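Local coordinates for dehalogenase (Rhodospirillaceae, PDB 6A41), which probably catalyses dehalogenation of a halogenated substrate, as a member of the short-chain dehydrogenase/reductase-like enzymes with a Rossmann fold, at residues R6-T11 with Q28-L33; E14-H19 with P185-P190. All blocks are in the same frame, centred on the assembly; numbering follows the deposited sequence.

Interaction 1 of 2, residues R6-T11 with Q28-L33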
ATOM      1  N   ARG A   6     -32.529   5.532   4.538  1.00 18.51           N
ATOM      2  CA  ARG A   6     -31.677   4.377   4.205  1.00 17.52           C
ATOM      3  C   ARG A   6     -31.877   3.335   5.283  1.00 15.29           C
ATOM      4  O   ARG A   6     -31.812   3.694   6.459  1.00 13.46           O
ATOM      5  CB  ARG A   6     -30.181   4.766   4.104  1.00 18.67           C
ATOM      6  CG  ARG A   6     -29.836   5.730   2.969  1.00 22.23           C
ATOM      7  CD  ARG A   6     -30.057   5.055   1.606  1.00 25.96           C
ATOM      8  NE  ARG A   6     -29.972   6.044   0.522  1.00 29.72           N
ATOM      9  CZ  ARG A   6     -31.008   6.602  -0.100  1.00 31.68           C
ATOM     10  NH1 ARG A   6     -32.262   6.325   0.233  1.00 33.23           N
ATOM     11  NH2 ARG A   6     -30.786   7.497  -1.053  1.00 33.80           N
ATOM     12  N   VAL A   7     -32.055   2.090   4.889  1.00 12.99           N
ATOM     13  CA  VAL A   7     -32.191   0.955   5.804  1.00 12.89           C
ATOM     14  C   VAL A   7     -30.790   0.338   5.956  1.00 12.79           C
ATOM     15  O   VAL A   7     -30.206  -0.149   4.918  1.00 13.26           O
ATOM     16  CB  VAL A   7     -33.192  -0.135   5.244  1.00 13.10           C
ATOM     17  CG1 VAL A   7     -33.257  -1.327   6.177  1.00 13.23           C
ATOM     18  CG2 VAL A   7     -34.561   0.509   5.036  1.00 13.57           C
ATOM     19  N   ILE A   8     -30.270   0.391   7.194  1.00 11.46           N
ATOM     20  CA  ILE A   8     -28.928  -0.083   7.496  1.00 12.87           C
ATOM     21  C   ILE A   8     -29.040  -1.288   8.428  1.00 11.53           C
ATOM     22  O   ILE A   8     -29.601  -1.150   9.506  1.00 11.70           O
ATOM     23  CB  ILE A   8     -28.135   1.021   8.146  1.00 14.10           C
ATOM     24  CG1 ILE A   8     -28.075   2.129   7.101  1.00 17.29           C
ATOM     25  CG2 ILE A   8     -26.731   0.565   8.483  1.00 14.55           C
ATOM     26  CD1 ILE A   8     -27.288   3.268   7.464  1.00 20.52           C
ATOM     27  N   LEU A   9     -28.467  -2.422   8.060  1.00 10.71           N
ATOM     28  CA  LEU A   9     -28.455  -3.564   8.958  1.00  9.83           C
ATOM     29  C   LEU A   9     -27.077  -3.649   9.582  1.00  9.40           C
ATOM     30  O   LEU A   9     -26.080  -3.735   8.854  1.00  9.42           O
ATOM     31  CB  LEU A   9     -28.659  -4.802   8.052  1.00  9.96           C
ATOM     32  CG  LEU A   9     -28.436  -6.104   8.747  1.00 10.12           C
ATOM     33  CD1 LEU A   9     -29.358  -6.179   9.952  1.00 10.35           C
ATOM     34  CD2 LEU A   9     -28.654  -7.257   7.706  1.00 10.54           C
ATOM     35  N   ILE A  10     -26.960  -3.642  10.894  1.00  9.04           N
ATOM     36  CA  ILE A  10     -25.702  -3.707  11.560  1.00  9.17           C
ATOM     37  C   ILE A  10     -25.670  -5.082  12.306  1.00  9.27           C
ATOM     38  O   ILE A  10     -26.606  -5.437  13.018  1.00  8.99           O
ATOM     39  CB  ILE A  10     -25.553  -2.625  12.609  1.00  9.67           C
ATOM     40  CG1 ILE A  10     -25.778  -1.190  12.019  1.00  9.46           C
ATOM     41  CG2 ILE A  10     -24.156  -2.693  13.283  1.00  9.76           C
ATOM     42  CD1 ILE A  10     -25.887  -0.074  13.044  1.00  9.87           C
ATOM     43  N   THR A  11     -24.652  -5.869  12.089  1.00  8.98           N
ATOM     44  CA  THR A  11     -24.500  -7.125  12.765  1.00  9.91           C
ATOM     45  C   THR A  11     -23.757  -6.990  14.093  1.00  9.92           C
ATOM     46  O   THR A  11     -23.064  -6.029  14.381  1.00  9.88           O
ATOM     47  CB  THR A  11     -23.755  -8.165  11.909  1.00 11.20           C
ATOM     48  OG1 THR A  11     -22.415  -7.713  11.626  1.00 10.05           O
ATOM     49  CG2 THR A  11     -24.468  -8.333  10.596  1.00 12.37           C
ATOM     50  N   GLN A  28     -28.345  10.658  11.750  1.00 14.86           N
ATOM     51  CA  GLN A  28     -28.308  11.062  10.327  1.00 14.91           C
ATOM     52  C   GLN A  28     -29.561  10.595   9.574  1.00 14.97           C
ATOM     53  O   GLN A  28     -29.618  10.625   8.320  1.00 15.17           O
ATOM     54  CB  GLN A  28     -27.060  10.528   9.677  1.00 15.70           C
ATOM     55  CG  GLN A  28     -25.742  11.154  10.195  1.00 16.22           C
ATOM     56  CD  GLN A  28     -24.495  10.725   9.362  1.00 18.56           C
ATOM     57  OE1 GLN A  28     -24.619   9.973   8.377  1.00 21.39           O
ATOM     58  NE2 GLN A  28     -23.249  11.158   9.787  1.00 20.71           N
ATOM     59  N   GLY A  29     -30.586  10.137  10.308  1.00 13.84           N
ATOM     60  CA  GLY A  29     -31.844   9.824   9.692  1.00 13.55           C
ATOM     61  C   GLY A  29     -32.102   8.402   9.234  1.00 13.39           C
ATOM     62  O   GLY A  29     -33.197   8.138   8.632  1.00 12.57           O
ATOM     63  N   ALA A  30     -31.134   7.474   9.423  1.00 11.73           N
ATOM     64  CA  ALA A  30     -31.349   6.116   8.990  1.00 12.52           C
ATOM     65  C   ALA A  30     -32.442   5.334   9.732  1.00 12.88           C
ATOM     66  O   ALA A  30     -32.728   5.626  10.895  1.00 13.80           O
ATOM     67  CB  ALA A  30     -30.035   5.305   9.023  1.00 11.37           C
ATOM     68  N   THR A  31     -32.944   4.300   9.056  1.00 13.15           N
ATOM     69  CA  THR A  31     -33.699   3.204   9.712  1.00 13.57           C
ATOM     70  C   THR A  31     -32.659   2.087  10.012  1.00 12.74           C
ATOM     71  O   THR A  31     -32.115   1.480   9.103  1.00 13.51           O
ATOM     72  CB  THR A  31     -34.762   2.669   8.752  1.00 15.04           C
ATOM     73  OG1 THR A  31     -35.591   3.757   8.383  1.00 17.03           O
ATOM     74  CG2 THR A  31     -35.601   1.495   9.322  1.00 16.00           C
ATOM     75  N   VAL A  32     -32.463   1.783  11.264  1.00 11.50           N
ATOM     76  CA  VAL A  32     -31.484   0.848  11.671  1.00 11.26           C
ATOM     77  C   VAL A  32     -32.173  -0.449  12.108  1.00 10.88           C
ATOM     78  O   VAL A  32     -33.078  -0.444  12.949  1.00 11.02           O
ATOM     79  CB  VAL A  32     -30.639   1.425  12.827  1.00 11.86           C
ATOM     80  CG1 VAL A  32     -29.698   0.372  13.360  1.00 11.83           C
ATOM     81  CG2 VAL A  32     -29.895   2.688  12.348  1.00 12.10           C
ATOM     82  N   LEU A  33     -31.701  -1.545  11.545  1.00 10.91           N
ATOM     83  CA  LEU A  33     -32.001  -2.893  11.902  1.00 11.16           C
ATOM     84  C   LEU A  33     -30.747  -3.536  12.492  1.00 11.04           C
ATOM     85  O   LEU A  33     -29.652  -3.400  11.920  1.00 10.55           O
ATOM     86  CB  LEU A  33     -32.344  -3.685  10.664  1.00 11.85           C
ATOM     87  CG  LEU A  33     -33.442  -3.138   9.788  1.00 12.62           C
ATOM     88  CD1 LEU A  33     -33.716  -4.064   8.658  1.00 13.60           C
ATOM     89  CD2 LEU A  33     -34.686  -2.732  10.617  1.00 14.10           C
TER

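Interaction 2 of 2, residues E14-H19 with P185-P190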
ATOM      1  N   GLU A  14     -23.908  -5.474  19.701  1.00 12.72           N
ATOM      2  CA  GLU A  14     -23.351  -5.337  21.004  1.00 14.71           C
ATOM      3  C   GLU A  14     -21.870  -5.370  21.041  1.00 15.25           C
ATOM      4  O   GLU A  14     -21.336  -5.068  22.072  1.00 15.29           O
ATOM      5  CB  GLU A  14     -23.951  -6.382  22.040  1.00 16.12           C
ATOM      6  CG  GLU A  14     -25.408  -6.186  22.274  1.00 16.66           C
ATOM      7  CD  GLU A  14     -25.697  -4.820  22.849  1.00 20.86           C
ATOM      8  OE1 GLU A  14     -25.142  -4.451  23.920  1.00 20.94           O
ATOM      9  OE2 GLU A  14     -26.506  -4.071  22.258  1.00 23.42           O
ATOM     10  N   LYS A  15     -21.181  -5.656  19.958  1.00 14.33           N
ATOM     11  CA  LYS A  15     -19.719  -5.651  19.931  1.00 15.49           C
ATOM     12  C   LYS A  15     -19.218  -4.463  19.150  1.00 13.53           C
ATOM     13  O   LYS A  15     -19.944  -3.874  18.340  1.00 12.11           O
ATOM     14  CB  LYS A  15     -19.217  -6.873  19.170  1.00 18.16           C
ATOM     15  CG  LYS A  15     -19.414  -8.137  19.991  1.00 22.65           C
ATOM     16  CD  LYS A  15     -19.121  -9.337  19.148  1.00 25.93           C
ATOM     17  CE  LYS A  15     -17.764  -9.918  19.366  1.00 30.99           C
ATOM     18  NZ  LYS A  15     -17.439 -10.346  20.744  1.00 34.41           N
ATOM     19  N   PHE A  16     -17.953  -4.203  19.366  1.00 13.27           N
ATOM     20  CA  PHE A  16     -17.081  -3.386  18.469  1.00 11.52           C
ATOM     21  C   PHE A  16     -17.769  -2.065  18.052  1.00 11.25           C
ATOM     22  O   PHE A  16     -18.018  -1.237  18.923  1.00 10.85           O
ATOM     23  CB  PHE A  16     -16.728  -4.291  17.233  1.00 11.90           C
ATOM     24  CG  PHE A  16     -15.506  -3.850  16.412  1.00 11.67           C
ATOM     25  CD1 PHE A  16     -14.572  -2.892  16.887  1.00 12.29           C
ATOM     26  CD2 PHE A  16     -15.266  -4.456  15.221  1.00 12.22           C
ATOM     27  CE1 PHE A  16     -13.493  -2.515  16.130  1.00 12.14           C
ATOM     28  CE2 PHE A  16     -14.152  -4.148  14.487  1.00 12.13           C
ATOM     29  CZ  PHE A  16     -13.262  -3.211  14.928  1.00 12.50           C
ATOM     30  N   ALA A  17     -18.114  -1.856  16.782  1.00  9.49           N
ATOM     31  CA  ALA A  17     -18.575  -0.554  16.338  1.00  9.44           C
ATOM     32  C   ALA A  17     -20.104  -0.426  16.352  1.00  9.70           C
ATOM     33  O   ALA A  17     -20.682   0.573  15.867  1.00  9.69           O
ATOM     34  CB  ALA A  17     -18.104  -0.294  14.938  1.00  9.21           C
ATOM     35  N   GLY A  18     -20.799  -1.411  16.917  1.00 10.47           N
ATOM     36  CA  GLY A  18     -22.298  -1.418  16.819  1.00 10.53           C
ATOM     37  C   GLY A  18     -23.026  -0.199  17.392  1.00 11.20           C
ATOM     38  O   GLY A  18     -23.971   0.358  16.777  1.00 10.58           O
ATOM     39  N   HIS A  19     -22.692   0.154  18.616  1.00 11.30           N
ATOM     40  CA  HIS A  19     -23.342   1.246  19.249  1.00 11.55           C
ATOM     41  C   HIS A  19     -23.041   2.574  18.619  1.00 10.98           C
ATOM     42  O   HIS A  19     -23.956   3.388  18.434  1.00 10.35           O
ATOM     43  CB  HIS A  19     -23.024   1.283  20.751  1.00 13.00           C
ATOM     44  CG  HIS A  19     -23.732   0.202  21.502  1.00 14.62           C
ATOM     45  ND1 HIS A  19     -23.981   0.298  22.854  1.00 15.32           N
ATOM     46  CD2 HIS A  19     -24.403  -0.888  21.063  1.00 15.44           C
ATOM     47  CE1 HIS A  19     -24.666  -0.782  23.228  1.00 16.47           C
ATOM     48  NE2 HIS A  19     -24.925  -1.515  22.165  1.00 15.59           N
ATOM     49  N   PRO A 185     -15.937  -1.961  23.065  1.00 15.72           N
ATOM     50  CA  PRO A 185     -15.908  -3.008  24.081  1.00 16.79           C
ATOM     51  C   PRO A 185     -15.015  -4.194  23.839  1.00 16.27           C
ATOM     52  O   PRO A 185     -14.709  -4.894  24.807  1.00 16.22           O
ATOM     53  CB  PRO A 185     -17.382  -3.393  24.202  1.00 17.02           C
ATOM     54  CG  PRO A 185     -17.966  -3.073  22.887  1.00 16.75           C
ATOM     55  CD  PRO A 185     -17.301  -1.819  22.480  1.00 16.33           C
ATOM     56  N   ASP A 186     -14.630  -4.459  22.598  1.00 14.87           N
ATOM     57  CA  ASP A 186     -13.831  -5.628  22.211  1.00 14.90           C
ATOM     58  C   ASP A 186     -12.317  -5.454  22.391  1.00 14.67           C
ATOM     59  O   ASP A 186     -11.639  -6.312  22.969  1.00 15.77           O
ATOM     60  CB  ASP A 186     -14.206  -6.081  20.792  1.00 15.16           C
ATOM     61  CG  ASP A 186     -15.534  -6.735  20.818  1.00 17.65           C
ATOM     62  OD1 ASP A 186     -16.594  -6.010  20.878  1.00 18.23           O
ATOM     63  OD2 ASP A 186     -15.551  -7.972  20.984  1.00 19.09           O
ATOM     64  N   TYR A 187     -11.800  -4.333  21.917  1.00 12.78           N
ATOM     65  CA  TYR A 187     -10.380  -4.093  21.868  1.00 12.24           C
ATOM     66  C   TYR A 187      -9.900  -2.979  22.823  1.00 12.31           C
ATOM     67  O   TYR A 187      -8.717  -2.989  23.159  1.00 11.26           O
ATOM     68  CB  TYR A 187      -9.991  -3.798  20.404  1.00 12.48           C
ATOM     69  CG  TYR A 187     -10.413  -4.967  19.493  1.00 11.94           C
ATOM     70  CD1 TYR A 187      -9.978  -6.238  19.740  1.00 12.44           C
ATOM     71  CD2 TYR A 187     -11.315  -4.785  18.507  1.00 12.19           C
ATOM     72  CE1 TYR A 187     -10.482  -7.329  19.004  1.00 12.28           C
ATOM     73  CE2 TYR A 187     -11.776  -5.850  17.700  1.00 12.16           C
ATOM     74  CZ  TYR A 187     -11.304  -7.088  17.903  1.00 11.85           C
ATOM     75  OH  TYR A 187     -11.845  -8.168  17.168  1.00 12.01           O
ATOM     76  N   PHE A 188     -10.760  -1.958  23.140  1.00 11.09           N
ATOM     77  CA  PHE A 188     -10.330  -0.807  23.975  1.00 11.98           C
ATOM     78  C   PHE A 188     -11.427  -0.543  25.001  1.00 12.52           C
ATOM     79  O   PHE A 188     -12.113   0.443  24.912  1.00 12.23           O
ATOM     80  CB  PHE A 188      -9.962   0.434  23.108  1.00 11.78           C
ATOM     81  CG  PHE A 188      -8.808   0.143  22.216  1.00 11.99           C
ATOM     82  CD1 PHE A 188      -7.525   0.216  22.714  1.00 12.85           C
ATOM     83  CD2 PHE A 188      -9.065  -0.400  20.914  1.00 12.14           C
ATOM     84  CE1 PHE A 188      -6.447  -0.243  21.914  1.00 12.87           C
ATOM     85  CE2 PHE A 188      -8.028  -0.840  20.125  1.00 12.43           C
ATOM     86  CZ  PHE A 188      -6.707  -0.727  20.629  1.00 12.88           C
ATOM     87  N   PRO A 189     -11.618  -1.475  25.892  1.00 13.60           N
ATOM     88  CA  PRO A 189     -12.738  -1.383  26.800  1.00 14.64           C
ATOM     89  C   PRO A 189     -12.426  -0.496  27.983  1.00 13.57           C
ATOM     90  O   PRO A 189     -11.277  -0.098  28.155  1.00 12.10           O
ATOM     91  CB  PRO A 189     -12.938  -2.852  27.273  1.00 15.68           C
ATOM     92  CG  PRO A 189     -11.552  -3.398  27.283  1.00 16.22           C
ATOM     93  CD  PRO A 189     -10.910  -2.790  26.028  1.00 15.08           C
ATOM     94  N   PRO A 190     -13.438  -0.228  28.824  1.00 14.34           N
ATOM     95  CA  PRO A 190     -13.247   0.742  29.929  1.00 14.91           C
ATOM     96  C   PRO A 190     -12.150   0.357  30.821  1.00 14.68           C
ATOM     97  O   PRO A 190     -11.437   1.247  31.295  1.00 15.07           O
ATOM     98  CB  PRO A 190     -14.616   0.793  30.634  1.00 15.32           C
ATOM     99  CG  PRO A 190     -15.542   0.422  29.484  1.00 15.99           C
ATOM    100  CD  PRO A 190     -14.836  -0.694  28.774  1.00 15.51           C
TER

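Interaction 1 of 2, residues R6-T11 with Q28-L33
R6 O accepts a hydrogen bond from T31 N at 2.9 Å, the first of four backbone hydrogen bonds by which strands 7-10 and 31-33 lie side by side and parallel. The axes of these short segments approach to 4.7 Å, with a crossing angle of -27°. The other bonds follow in parallel register: I8 N gives to T31 O, I8 O receives L33 N, and I10 N gives to L33 O. I8 thus uses both its N-H and its C=O towards this neighbour, bracketing V32, while T31 and L33 do the same from the facing strand. Between these bonds the CA-H groups of V7, L9 and V32 also point at carbonyl oxygens; L9 CA lies 3.2 Å from L33 O.

Side chains alternate between the two faces of the sheet. On the face of V7, L9, T31 and L33, CG1 of V7, set anti to its backbone N (chi1 177°), is the branch that meets L33 CD1 at 3.7 Å, the two side chains crossing obliquely. L9 CD1 lies against its partner's backbone, 3.4 Å from L33 O, and touches L33 CB at 4.0 Å; helix 63-74 covers this side through contacts with L9, T31 and L33. On the other face I8 CD1 touches A30 CB at 3.8 Å, and further on I10 CD1 meets V32 CG1 at the same distance; here helix 18-27 packs on I10, A30 and V32.

That helix ends in a Schellman motif with G29, at positive phi, as its C-prime residue, and after A30 the chain enters the second strand. The pairing therefore closes a beta-alpha-beta unit, strand 7-10, helix 18-27 and strand 31-34, the arrangement with which a Rossmann fold begins.

Interaction 2 of 2, residues E14-H19 with P185-P190
F16 N donates to D186 OD1 at 2.7 Å, joining the loop that follows the first strand of the Rossmann fold to the loop that follows strand 172-179. K15 to G18 form a type II' beta turn leading into helix 18-27, closed by G18 N on K15 O. This turn probably occupies the place where short-chain dehydrogenases carry their glycine-rich dinucleotide-binding loop.

Polar contacts centre on the carboxylate of D186, whose two oxygens have different partners. OD1 takes the F16 N-H on its anti side, with the donor 32° out of the carboxylate plane. OD2 receives K15 NZ on its syn side in a salt bridge of 3.0 Å; bends at chi3 and chi4 of K15 bring the ammonium there, and the two side chains cross at about a right angle. An alanine in place of D186 would probably leave the K15 ammonium without this counter-charge and the F16 N-H without its acceptor. The Y187 hydroxyl is hydrogen-bonded to Y86 O.

Packing contacts complete the junction: the ring of P185 lies against the turn, its CD 3.7 Å from F16 O. F16 and Y187 form a T-shaped stack, planes at 90° and centroids 5.3 Å apart. In that stack the Y187 edge is directed at the F16 face, and Y187 CE2 stands 4.0 Å above the plane, over the ring centre.

From the N terminus, the chain runs through strand 7-10, enters the turn at 14-19, follows helix 18-27 and returns at 28-33, where interaction 1 closes a short loop with 16 residues between its segments. Interaction 2 is long-range: 165 residues separate its segments, and residues 185-190 come back to the turn only after strand 172-179. The segments alternate along the chain, so the two loops cross. Their centres lie about 19 Å apart, yet they touch where I10 CG2 packs on G18 CA. Together they illustrate how local pairing builds the opening beta-alpha-beta unit, while a distant loop joins that unit to the later half of the fold.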